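Side-chain contact in AT27789p (Drosophila melanogaster, PDB 5UZM), which probably binds RNA, including mRNA, through quasi-RNA recognition motifs, of which this chain is the second in the longer protein Glorund: residues 18-22 and 23-27. Numbering follows the deposited sequence. Where two conformers were deposited one is given.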
loop_
_atom_site.group_PDB
_atom_site.type_symbol
_atom_site.label_atom_id
_atom_site.label_comp_id
_atom_site.label_asym_id
_atom_site.label_seq_id
_atom_site.Cartn_x
_atom_site.Cartn_y
_atom_site.Cartn_z
ATOM N N TYR A 18 10.639 5.191 -7.679
ATOM C CA TYR A 18 10.686 6.586 -7.227
ATOM C C TYR A 18 9.546 7.397 -7.821
ATOM O O TYR A 18 8.976 8.267 -7.152
ATOM C CB TYR A 18 12.017 7.263 -7.572
ATOM C CG TYR A 18 11.954 8.783 -7.404
ATOM C CD1 TYR A 18 11.896 9.363 -6.140
ATOM C CD2 TYR A 18 11.930 9.632 -8.508
ATOM C CE1 TYR A 18 11.824 10.743 -5.978
ATOM C CE2 TYR A 18 11.861 11.017 -8.353
ATOM C CZ TYR A 18 11.810 11.559 -7.083
ATOM O OH TYR A 18 11.737 12.922 -6.914
ATOM N N ALA A 19 9.170 7.113 -9.059
ATOM C CA ALA A 19 8.118 7.899 -9.691
ATOM C C ALA A 19 6.723 7.332 -9.440
ATOM O O ALA A 19 5.817 7.569 -10.253
ATOM C CB ALA A 19 8.391 8.021 -11.192
ATOM N N VAL A 20 6.508 6.622 -8.324
ATOM C CA VAL A 20 5.282 5.852 -8.185
ATOM C C VAL A 20 4.082 6.770 -7.975
ATOM O O VAL A 20 4.163 7.815 -7.307
ATOM C CB VAL A 20 5.400 4.819 -7.042
ATOM C CG1 VAL A 20 5.487 5.493 -5.694
ATOM C CG2 VAL A 20 4.200 3.882 -7.080
ATOM N N THR A 21 2.946 6.362 -8.520
ATOM C CA THR A 21 1.721 7.123 -8.388
ATOM C C THR A 21 0.602 6.265 -7.807
ATOM O O THR A 21 0.646 5.030 -7.848
ATOM C CB THR A 21 1.223 7.681 -9.738
ATOM O OG1 THR A 21 0.756 6.608 -10.566
ATOM C CG2 THR A 21 2.322 8.494 -10.485
ATOM N N GLU A 22 -0.436 6.937 -7.296
ATOM C CA GLU A 22 -1.635 6.232 -6.859
ATOM C C GLU A 22 -2.219 5.396 -7.985
ATOM O O GLU A 22 -2.699 4.298 -7.736
ATOM C CB GLU A 22 -2.715 7.206 -6.362
ATOM C CG GLU A 22 -2.414 7.853 -5.003
ATOM C CD GLU A 22 -3.479 8.854 -4.626
ATOM O OE1 GLU A 22 -3.230 9.664 -3.695
ATOM O OE2 GLU A 22 -4.544 8.823 -5.275
ATOM N N GLN A 23 -2.120 5.859 -9.234
ATOM C CA GLN A 23 -2.668 5.067 -10.335
ATOM C C GLN A 23 -1.955 3.723 -10.454
ATOM O O GLN A 23 -2.593 2.689 -10.729
ATOM C CB GLN A 23 -2.551 5.847 -11.652
ATOM C CG GLN A 23 -3.103 5.076 -12.837
ATOM C CD GLN A 23 -2.955 5.828 -14.161
ATOM O OE1 GLN A 23 -2.269 6.845 -14.239
ATOM N NE2 GLN A 23 -3.618 5.335 -15.197
ATOM N N GLN A 24 -0.633 3.707 -10.239
ATOM C CA GLN A 24 0.122 2.463 -10.327
ATOM C C GLN A 24 -0.231 1.516 -9.186
ATOM O O GLN A 24 -0.244 0.286 -9.380
ATOM C CB GLN A 24 1.605 2.782 -10.311
ATOM C CG GLN A 24 2.075 3.384 -11.640
ATOM C CD GLN A 24 3.537 3.717 -11.574
ATOM O OE1 GLN A 24 3.951 4.493 -10.734
ATOM N NE2 GLN A 24 4.337 3.065 -12.398
ATOM N N ILE A 25 -0.473 2.058 -7.999
ATOM C CA ILE A 25 -0.910 1.218 -6.871
ATOM C C ILE A 25 -2.282 0.625 -7.175
ATOM O O ILE A 25 -2.536 -0.554 -6.920
ATOM C CB ILE A 25 -0.945 2.015 -5.552
ATOM C CG1 ILE A 25 0.432 2.614 -5.261
ATOM C CG2 ILE A 25 -1.476 1.136 -4.394
ATOM C CD1 ILE A 25 1.451 1.615 -5.210
ATOM N N GLU A 26 -3.213 1.459 -7.639
ATOM C CA GLU A 26 -4.553 0.978 -7.983
ATOM C C GLU A 26 -4.485 -0.147 -9.013
ATOM O O GLU A 26 -5.162 -1.183 -8.859
ATOM C CB GLU A 26 -5.394 2.147 -8.495
ATOM C CG GLU A 26 -5.718 3.197 -7.373
ATOM C CD GLU A 26 -5.999 4.643 -7.896
ATOM O OE1 GLU A 26 -5.939 4.873 -9.112
ATOM O OE2 GLU A 26 -6.263 5.569 -7.084
ATOM N N GLU A 27 -3.620 0.016 -10.019
ATOM C CA GLU A 27 -3.421 -1.019 -11.049
ATOM C C GLU A 27 -2.789 -2.292 -10.464
ATOM O O GLU A 27 -3.211 -3.407 -10.788
ATOM C CB GLU A 27 -2.575 -0.463 -12.189
ATOM C CG GLU A 27 -2.222 -1.508 -13.196
ATOM C CD GLU A 27 -1.352 -0.980 -14.312
ATOM O OE1 GLU A 27 -0.477 -1.746 -14.801
ATOM O OE2 GLU A 27 -1.566 0.188 -14.703
HETATM O O HOH W 1 0.701 6.716 -13.230
HETATM O O HOH W 2 -5.888 8.291 -7.207
#
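Thr21 and Gln24 form a capping box at the start of helix 22-28, the first helix of this quasi-RNA recognition motif. Thr21 is the N-cap. Its OG1 sits between its own backbone N and carbonyl carbon (chi1 70°) and accepts from Gln24 N at 3.2 Å. Gln24 returns the bond through its side chain: OE1 takes Thr21 N at 3.1 Å, in the carbonyl plane and on a lone pair, though the N-H...O angle is only 141°. Gln24 CG lies 3.6 Å from Thr21 OG1. With an alanine in place of Gln24, Thr21 N would probably lose this acceptor and the loop before the helix would be freer to move.

The tight part is this cap and the first helical turn. Thr21 O accepts from Ile25 N, and Glu22 O takes a nearly straight bond from Glu26 N at 2.9 Å. On the apolar face toward the sheet, Val20 CG2 meets Ile25 CD1 at 4.0 Å. Ile25 is buried and also packs on Ile41 and Ile76, while Val20 touches Phe43.

The solvent side is looser, and waters do the joining. One water links Thr21 OG1 to Gln23 OE1. The carboxylates of Glu22 and Glu26 are turned 63° apart, and their like charges probably disfavour a closer approach. A second water donates to Glu26 OE2 at 2.8 Å; its 2.4 Å approach to Glu22 OE2 is doubtfully short. The two OE2 atoms of Glu22 and Glu26 stay 4.1 Å apart.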